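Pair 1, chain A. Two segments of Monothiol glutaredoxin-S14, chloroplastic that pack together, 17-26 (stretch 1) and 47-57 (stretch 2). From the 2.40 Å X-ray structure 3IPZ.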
# COMPACT_ATOMS: atom_id res chain seq x y z
N SER A 17 -9.14 -0.61 6.73
CA SER A 17 -9.35 0.44 7.74
C SER A 17 -9.41 1.84 7.13
O SER A 17 -9.96 2.77 7.73
CB SER A 17 -8.27 0.37 8.83
OG SER A 17 -6.96 0.54 8.31
N GLU A 18 -8.83 2.00 5.95
CA GLU A 18 -8.86 3.28 5.26
C GLU A 18 -9.03 2.98 3.77
O GLU A 18 -8.79 1.85 3.33
CB GLU A 18 -7.56 4.06 5.48
CG GLU A 18 -7.27 4.43 6.93
CD GLU A 18 -8.37 5.24 7.59
OE1 GLU A 18 -9.09 5.99 6.88
OE2 GLU A 18 -8.51 5.14 8.83
N LYS A 19 -9.46 3.99 3.01
CA LYS A 19 -9.67 3.85 1.57
C LYS A 19 -8.37 3.53 0.87
O LYS A 19 -8.33 2.69 -0.03
CB LYS A 19 -10.26 5.14 0.98
CG LYS A 19 -11.63 5.53 1.51
CD LYS A 19 -12.69 4.52 1.11
CE LYS A 19 -14.05 4.93 1.64
NZ LYS A 19 -15.08 3.99 1.16
N VAL A 20 -7.30 4.22 1.28
CA VAL A 20 -5.98 4.02 0.69
C VAL A 20 -4.94 3.78 1.78
O VAL A 20 -4.71 4.63 2.63
CB VAL A 20 -5.56 5.26 -0.14
CG1 VAL A 20 -4.20 5.00 -0.81
CG2 VAL A 20 -6.63 5.57 -1.20
N VAL A 21 -4.32 2.60 1.75
CA VAL A 21 -3.30 2.21 2.73
C VAL A 21 -2.00 1.85 2.02
O VAL A 21 -1.96 0.97 1.15
CB VAL A 21 -3.78 1.00 3.57
CG1 VAL A 21 -2.67 0.52 4.50
CG2 VAL A 21 -5.02 1.37 4.36
N LEU A 22 -0.92 2.52 2.40
CA LEU A 22 0.39 2.29 1.81
C LEU A 22 1.36 1.62 2.77
O LEU A 22 1.63 2.13 3.84
CB LEU A 22 0.98 3.63 1.39
CG LEU A 22 2.07 3.75 0.34
CD1 LEU A 22 3.08 4.76 0.87
CD2 LEU A 22 2.72 2.43 0.04
N PHE A 23 1.90 0.47 2.38
CA PHE A 23 2.89 -0.20 3.22
C PHE A 23 4.23 0.19 2.61
O PHE A 23 4.51 -0.15 1.48
CB PHE A 23 2.66 -1.71 3.21
CG PHE A 23 1.40 -2.11 3.89
CD1 PHE A 23 0.27 -2.46 3.15
CD2 PHE A 23 1.31 -2.08 5.28
CE1 PHE A 23 -0.93 -2.78 3.79
CE2 PHE A 23 0.11 -2.40 5.94
CZ PHE A 23 -1.01 -2.75 5.18
N MET A 24 5.04 0.92 3.37
CA MET A 24 6.31 1.42 2.87
C MET A 24 7.51 1.22 3.79
O MET A 24 7.39 0.70 4.91
CB MET A 24 6.18 2.92 2.60
CG MET A 24 5.88 3.72 3.85
SD MET A 24 5.55 5.48 3.57
CE MET A 24 7.16 6.02 2.93
N LYS A 25 8.67 1.64 3.30
CA LYS A 25 9.90 1.58 4.05
C LYS A 25 10.05 3.00 4.57
O LYS A 25 10.36 3.93 3.80
CB LYS A 25 11.06 1.19 3.14
CG LYS A 25 10.95 -0.25 2.66
CD LYS A 25 12.16 -0.68 1.87
CE LYS A 25 12.05 -2.15 1.51
NZ LYS A 25 13.19 -2.60 0.66
N GLY A 26 9.79 3.18 5.86
CA GLY A 26 9.88 4.51 6.42
C GLY A 26 8.51 5.10 6.65
O GLY A 26 7.52 4.38 6.80
N ASN A 47 -3.53 14.44 -4.25
CA ASN A 47 -4.31 14.96 -3.13
C ASN A 47 -5.27 13.93 -2.56
O ASN A 47 -6.35 14.26 -2.08
CB ASN A 47 -5.09 16.21 -3.54
CG ASN A 47 -4.21 17.45 -3.62
OD1 ASN A 47 -3.70 17.92 -2.60
ND2 ASN A 47 -4.00 17.97 -4.82
N VAL A 48 -4.86 12.66 -2.60
CA VAL A 48 -5.68 11.59 -2.06
C VAL A 48 -5.20 11.33 -0.64
O VAL A 48 -4.00 11.25 -0.39
CB VAL A 48 -5.57 10.28 -2.93
CG1 VAL A 48 -4.55 10.46 -4.03
CG2 VAL A 48 -5.19 9.10 -2.07
N PRO A 49 -6.14 11.24 0.32
CA PRO A 49 -5.74 10.99 1.71
C PRO A 49 -5.40 9.51 1.84
O PRO A 49 -6.01 8.66 1.18
CB PRO A 49 -7.00 11.37 2.49
CG PRO A 49 -8.11 10.98 1.56
CD PRO A 49 -7.59 11.44 0.20
N PHE A 50 -4.43 9.18 2.69
CA PHE A 50 -4.05 7.79 2.86
C PHE A 50 -3.34 7.50 4.17
O PHE A 50 -2.85 8.41 4.84
CB PHE A 50 -3.15 7.35 1.70
CG PHE A 50 -1.83 8.07 1.64
CD1 PHE A 50 -1.75 9.37 1.15
CD2 PHE A 50 -0.66 7.45 2.10
CE1 PHE A 50 -0.53 10.05 1.13
CE2 PHE A 50 0.56 8.12 2.09
CZ PHE A 50 0.63 9.42 1.59
N GLU A 51 -3.29 6.23 4.54
CA GLU A 51 -2.61 5.80 5.74
C GLU A 51 -1.27 5.16 5.34
O GLU A 51 -1.23 4.28 4.49
CB GLU A 51 -3.45 4.77 6.50
CG GLU A 51 -2.78 4.27 7.77
CD GLU A 51 -2.73 5.33 8.87
OE1 GLU A 51 -1.90 5.19 9.80
OE2 GLU A 51 -3.54 6.29 8.80
N ASP A 52 -0.18 5.62 5.94
CA ASP A 52 1.13 5.05 5.65
C ASP A 52 1.60 4.21 6.83
O ASP A 52 1.57 4.64 7.98
CB ASP A 52 2.15 6.15 5.31
CG ASP A 52 2.40 7.12 6.47
OD1 ASP A 52 1.42 7.67 7.01
OD2 ASP A 52 3.58 7.33 6.82
N VAL A 53 2.02 2.98 6.52
CA VAL A 53 2.49 2.06 7.54
C VAL A 53 3.94 1.65 7.27
O VAL A 53 4.26 1.13 6.20
CB VAL A 53 1.60 0.80 7.56
CG1 VAL A 53 2.16 -0.24 8.50
CG2 VAL A 53 0.20 1.19 7.96
N ASN A 54 4.80 1.89 8.25
CA ASN A 54 6.21 1.54 8.13
C ASN A 54 6.44 0.04 8.43
O ASN A 54 6.25 -0.40 9.56
CB ASN A 54 7.01 2.39 9.11
CG ASN A 54 8.51 2.32 8.87
OD1 ASN A 54 9.01 1.38 8.26
ND2 ASN A 54 9.23 3.33 9.36
N ILE A 55 6.83 -0.73 7.42
CA ILE A 55 7.08 -2.16 7.64
C ILE A 55 8.55 -2.45 8.02
O ILE A 55 8.95 -3.60 8.14
CB ILE A 55 6.67 -3.02 6.41
CG1 ILE A 55 7.10 -2.35 5.09
CG2 ILE A 55 5.18 -3.26 6.43
CD1 ILE A 55 8.60 -2.36 4.82
N LEU A 56 9.34 -1.39 8.22
CA LEU A 56 10.75 -1.55 8.60
C LEU A 56 10.91 -1.82 10.09
O LEU A 56 12.01 -2.11 10.57
CB LEU A 56 11.56 -0.30 8.24
CG LEU A 56 11.87 -0.13 6.75
CD1 LEU A 56 12.73 1.08 6.56
CD2 LEU A 56 12.57 -1.37 6.22
N GLU A 57 9.80 -1.72 10.83
CA GLU A 57 9.82 -1.96 12.26
C GLU A 57 8.71 -2.91 12.70
O GLU A 57 7.85 -2.55 13.49
CB GLU A 57 9.73 -0.63 13.02
CG GLU A 57 8.80 0.41 12.41
CD GLU A 57 9.08 1.82 12.93
OE1 GLU A 57 10.27 2.14 13.16
OE2 GLU A 57 8.12 2.62 13.08
O HOH W 1 -7.58 6.69 2.50

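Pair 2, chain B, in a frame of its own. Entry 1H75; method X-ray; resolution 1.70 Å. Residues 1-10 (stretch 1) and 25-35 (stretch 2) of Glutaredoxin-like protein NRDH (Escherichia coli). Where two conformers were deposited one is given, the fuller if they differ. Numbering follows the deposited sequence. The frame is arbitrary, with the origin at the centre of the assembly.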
# COMPACT_ATOMS: atom_id res chain seq x y z
N MET B 1 -3.79 -13.91 3.16
CA MET B 1 -4.31 -12.51 3.09
C MET B 1 -3.53 -11.71 2.06
O MET B 1 -2.31 -11.59 2.15
CB MET B 1 -4.18 -11.82 4.44
CG MET B 1 -4.53 -10.35 4.38
SD MET B 1 -3.97 -9.46 5.82
CE MET B 1 -2.18 -9.50 5.57
N ARG B 2 -4.24 -11.15 1.09
CA ARG B 2 -3.63 -10.36 0.03
C ARG B 2 -3.31 -8.93 0.50
O ARG B 2 -4.15 -8.28 1.12
CB ARG B 2 -4.58 -10.29 -1.16
CG ARG B 2 -4.08 -9.47 -2.33
CD ARG B 2 -5.23 -8.99 -3.21
NE ARG B 2 -6.04 -10.09 -3.73
CZ ARG B 2 -5.58 -11.03 -4.55
NH1 ARG B 2 -4.31 -11.00 -4.94
NH2 ARG B 2 -6.39 -11.98 -5.00
N ILE B 3 -2.10 -8.47 0.21
CA ILE B 3 -1.67 -7.11 0.55
C ILE B 3 -1.38 -6.43 -0.79
O ILE B 3 -0.59 -6.94 -1.59
CB ILE B 3 -0.35 -7.10 1.36
CG1 ILE B 3 -0.56 -7.86 2.67
CG2 ILE B 3 0.10 -5.67 1.63
CD1 ILE B 3 0.73 -8.08 3.45
N THR B 4 -2.08 -5.34 -1.07
CA THR B 4 -1.84 -4.62 -2.32
C THR B 4 -1.34 -3.22 -1.98
O THR B 4 -1.91 -2.55 -1.11
CB THR B 4 -3.13 -4.47 -3.14
OG1 THR B 4 -3.67 -5.77 -3.41
CG2 THR B 4 -2.86 -3.74 -4.44
N ILE B 5 -0.27 -2.80 -2.64
CA ILE B 5 0.26 -1.46 -2.41
C ILE B 5 0.01 -0.67 -3.69
O ILE B 5 0.53 -1.05 -4.74
CB ILE B 5 1.80 -1.44 -2.15
CG1 ILE B 5 2.15 -2.34 -0.95
CG2 ILE B 5 2.27 -0.01 -1.91
CD1 ILE B 5 3.67 -2.42 -0.64
N TYR B 6 -0.78 0.39 -3.61
CA TYR B 6 -1.04 1.26 -4.77
C TYR B 6 0.07 2.28 -4.72
O TYR B 6 0.22 3.02 -3.73
CB TYR B 6 -2.43 1.90 -4.67
CG TYR B 6 -3.51 0.84 -4.84
CD1 TYR B 6 -4.05 0.17 -3.73
CD2 TYR B 6 -3.94 0.44 -6.12
CE1 TYR B 6 -4.99 -0.86 -3.90
CE2 TYR B 6 -4.86 -0.58 -6.29
CZ TYR B 6 -5.38 -1.23 -5.18
OH TYR B 6 -6.28 -2.25 -5.37
N THR B 7 0.83 2.37 -5.81
CA THR B 7 2.02 3.18 -5.81
C THR B 7 2.26 4.11 -7.00
O THR B 7 1.50 4.12 -7.96
CB THR B 7 3.21 2.20 -5.66
OG1 THR B 7 4.42 2.92 -5.38
CG2 THR B 7 3.37 1.37 -6.95
N ARG B 8 3.36 4.86 -6.92
CA ARG B 8 3.78 5.80 -7.96
C ARG B 8 5.31 5.86 -7.96
O ARG B 8 5.93 5.71 -6.91
CB ARG B 8 3.18 7.19 -7.66
CG ARG B 8 3.88 8.36 -8.33
CD ARG B 8 3.06 9.62 -8.17
NE ARG B 8 1.78 9.54 -8.85
CZ ARG B 8 0.74 10.33 -8.57
NH1 ARG B 8 0.85 11.25 -7.62
NH2 ARG B 8 -0.39 10.21 -9.24
N ASN B 9 5.93 6.08 -9.12
CA ASN B 9 7.39 6.17 -9.17
C ASN B 9 7.79 7.51 -8.57
O ASN B 9 6.99 8.44 -8.53
CB ASN B 9 7.90 6.06 -10.62
CG ASN B 9 7.64 4.68 -11.23
OD1 ASN B 9 8.18 3.67 -10.76
ND2 ASN B 9 6.81 4.63 -12.27
N ASP B 10 9.02 7.61 -8.07
CA ASP B 10 9.49 8.86 -7.48
C ASP B 10 8.71 9.23 -6.22
O ASP B 10 8.67 10.40 -5.81
CB ASP B 10 9.38 10.00 -8.51
CG ASP B 10 9.96 11.30 -7.99
OD1 ASP B 10 11.20 11.39 -7.85
OD2 ASP B 10 9.18 12.24 -7.72
N GLY B 25 9.38 -9.82 5.52
CA GLY B 25 9.05 -11.03 4.79
C GLY B 25 7.60 -11.15 4.35
O GLY B 25 7.06 -12.26 4.25
N PHE B 26 6.96 -10.02 4.06
CA PHE B 26 5.57 -10.03 3.60
C PHE B 26 5.46 -10.19 2.08
O PHE B 26 6.30 -9.70 1.33
CB PHE B 26 4.83 -8.73 3.95
CG PHE B 26 4.73 -8.43 5.43
CD1 PHE B 26 4.35 -7.16 5.86
CD2 PHE B 26 4.99 -9.41 6.38
CE1 PHE B 26 4.24 -6.87 7.21
CE2 PHE B 26 4.88 -9.11 7.75
CZ PHE B 26 4.50 -7.85 8.16
N ASP B 27 4.42 -10.87 1.62
CA ASP B 27 4.21 -10.99 0.18
C ASP B 27 3.17 -9.94 -0.15
O ASP B 27 2.20 -9.80 0.57
CB ASP B 27 3.69 -12.37 -0.20
CG ASP B 27 4.74 -13.44 -0.02
OD1 ASP B 27 5.87 -13.26 -0.53
OD2 ASP B 27 4.44 -14.45 0.63
N PHE B 28 3.38 -9.21 -1.24
CA PHE B 28 2.41 -8.19 -1.65
C PHE B 28 2.47 -7.97 -3.14
O PHE B 28 3.42 -8.39 -3.81
CB PHE B 28 2.71 -6.86 -0.93
CG PHE B 28 4.11 -6.37 -1.13
CD1 PHE B 28 4.44 -5.58 -2.22
CD2 PHE B 28 5.11 -6.76 -0.25
CE1 PHE B 28 5.75 -5.17 -2.43
CE2 PHE B 28 6.43 -6.36 -0.45
CZ PHE B 28 6.76 -5.57 -1.54
N GLU B 29 1.43 -7.34 -3.66
CA GLU B 29 1.35 -7.01 -5.07
C GLU B 29 1.38 -5.50 -5.15
O GLU B 29 0.97 -4.80 -4.22
CB GLU B 29 0.06 -7.55 -5.71
CG GLU B 29 -1.23 -7.13 -5.02
CD GLU B 29 -2.47 -7.62 -5.77
OE1 GLU B 29 -2.34 -8.52 -6.63
OE2 GLU B 29 -3.58 -7.11 -5.49
N MET B 30 1.90 -4.98 -6.25
CA MET B 30 1.96 -3.54 -6.42
C MET B 30 1.17 -3.16 -7.65
O MET B 30 1.14 -3.91 -8.63
CB MET B 30 3.39 -3.07 -6.56
CG MET B 30 4.24 -3.35 -5.35
SD MET B 30 5.89 -2.71 -5.60
CE MET B 30 5.84 -1.25 -4.58
N ILE B 31 0.51 -2.02 -7.58
CA ILE B 31 -0.26 -1.52 -8.70
C ILE B 31 0.07 -0.06 -8.84
O ILE B 31 -0.22 0.75 -7.95
CB ILE B 31 -1.76 -1.66 -8.48
CG1 ILE B 31 -2.12 -3.15 -8.45
CG2 ILE B 31 -2.54 -0.87 -9.57
CD1 ILE B 31 -3.58 -3.43 -8.22
N ASN B 32 0.69 0.29 -9.97
CA ASN B 32 1.08 1.67 -10.24
C ASN B 32 -0.17 2.45 -10.67
O ASN B 32 -0.72 2.17 -11.73
CB ASN B 32 2.10 1.68 -11.39
CG ASN B 32 2.69 3.05 -11.62
OD1 ASN B 32 3.90 3.24 -11.51
ND2 ASN B 32 1.84 4.03 -11.94
N VAL B 33 -0.59 3.43 -9.87
CA VAL B 33 -1.79 4.20 -10.15
C VAL B 33 -1.72 5.11 -11.37
O VAL B 33 -2.76 5.55 -11.89
CB VAL B 33 -2.24 5.04 -8.91
CG1 VAL B 33 -2.52 4.10 -7.73
CG2 VAL B 33 -1.18 6.05 -8.54
N ASP B 34 -0.51 5.39 -11.84
CA ASP B 34 -0.36 6.22 -13.04
C ASP B 34 -0.56 5.35 -14.29
O ASP B 34 -1.08 5.83 -15.31
CB ASP B 34 1.01 6.90 -13.02
CG ASP B 34 1.11 7.99 -11.96
OD1 ASP B 34 2.20 8.19 -11.42
OD2 ASP B 34 0.09 8.63 -11.66
N ARG B 35 -0.14 4.09 -14.21
CA ARG B 35 -0.29 3.14 -15.32
C ARG B 35 -1.69 2.52 -15.34
O ARG B 35 -2.13 1.98 -16.36
CB ARG B 35 0.73 2.00 -15.21
CG ARG B 35 2.17 2.42 -15.35
CD ARG B 35 3.10 1.23 -15.29
NE ARG B 35 2.91 0.31 -16.41
CZ ARG B 35 3.91 -0.30 -17.04
NH1 ARG B 35 5.16 -0.08 -16.65
NH2 ARG B 35 3.67 -1.12 -18.05
O HOH W 2 -0.24 -10.70 -0.29
O HOH W 3 4.50 6.77 -11.67

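The sharpest difference lies just past the paired strands, where Lys A25 and Leu A56 of pair 1 match Arg B8 and Asp B34 of pair 2. In pair 1 this contact is apolar. Lys A25 CB lies 3.8 Å from Leu A56 CD1, and the amine end of the lysine leads away. In pair 2 the same two positions form a salt bridge with two hydrogen bonds. Arg B8 NE donates to Asp B34 OD1 at 2.9 Å, and Arg B8 NH2 donates to Asp B34 OD2 at 2.9 Å. The carboxylate thus meets the edge of the guanidinium.

The backbone beneath is shared. Fourteen central residues superpose with an RMSD of 0.5 Å. Each pair joins two parallel strands, at 22° in pair 1 and 24° in pair 2. Five backbone hydrogen bonds link the two stretches in each. The ladder of pair 1 opens with Glu A51 N to Val A20 O and closes with Ile A55 N to Met A24 O. In pair 2 it runs from Glu B29 N to Ile B3 O to Val B33 N to Thr B7 O. A water extends both ladders at the start. It accepts from Val A20 N and donates to Pro A49 O, both at 2.8 Å. In pair 2 it accepts from Ile B3 N at 2.9 Å and donates to Asp B27 O at 2.7 Å.

Val A21 and Thr B4 match, and so do Glu A51 and Glu B29. Val A21 can offer the glutamate only carbon, and its CG2 stays 4.3 Å from Glu A51 CB. Thr B4 OG1 instead donates to Glu B29 OE2 in a very short bond of 2.5 Å. Chi1 is t in Glu A51 but p in Glu B29, whose end comes nearer the other strand. It also forms a salt bridge with Arg B2, with NH1 3.6 Å from Glu B29 OE1.

On the same face, an aromatic ring packs on a branched aliphatic side chain. Phe A23 CD2 lies 3.7 Å from Val A53 CB, and Tyr B6 CE2 lies 3.7 Å from Ile B31 CD1.

Leu A22 and Ile B5 both meet a matched phenylalanine. Leu A22 CB approaches Phe A50 CD2 obliquely at 4.2 Å. Ile B5 CD1 sits over the face of the Phe B28 ring, 4.0 Å from its centroid, in a CH-pi contact.

In pair 1, Asn A54 OD1 accepts from Gly A26 N at 3.1 Å and from Leu A56 N at 2.8 Å, tying the two stretches together beyond the strands.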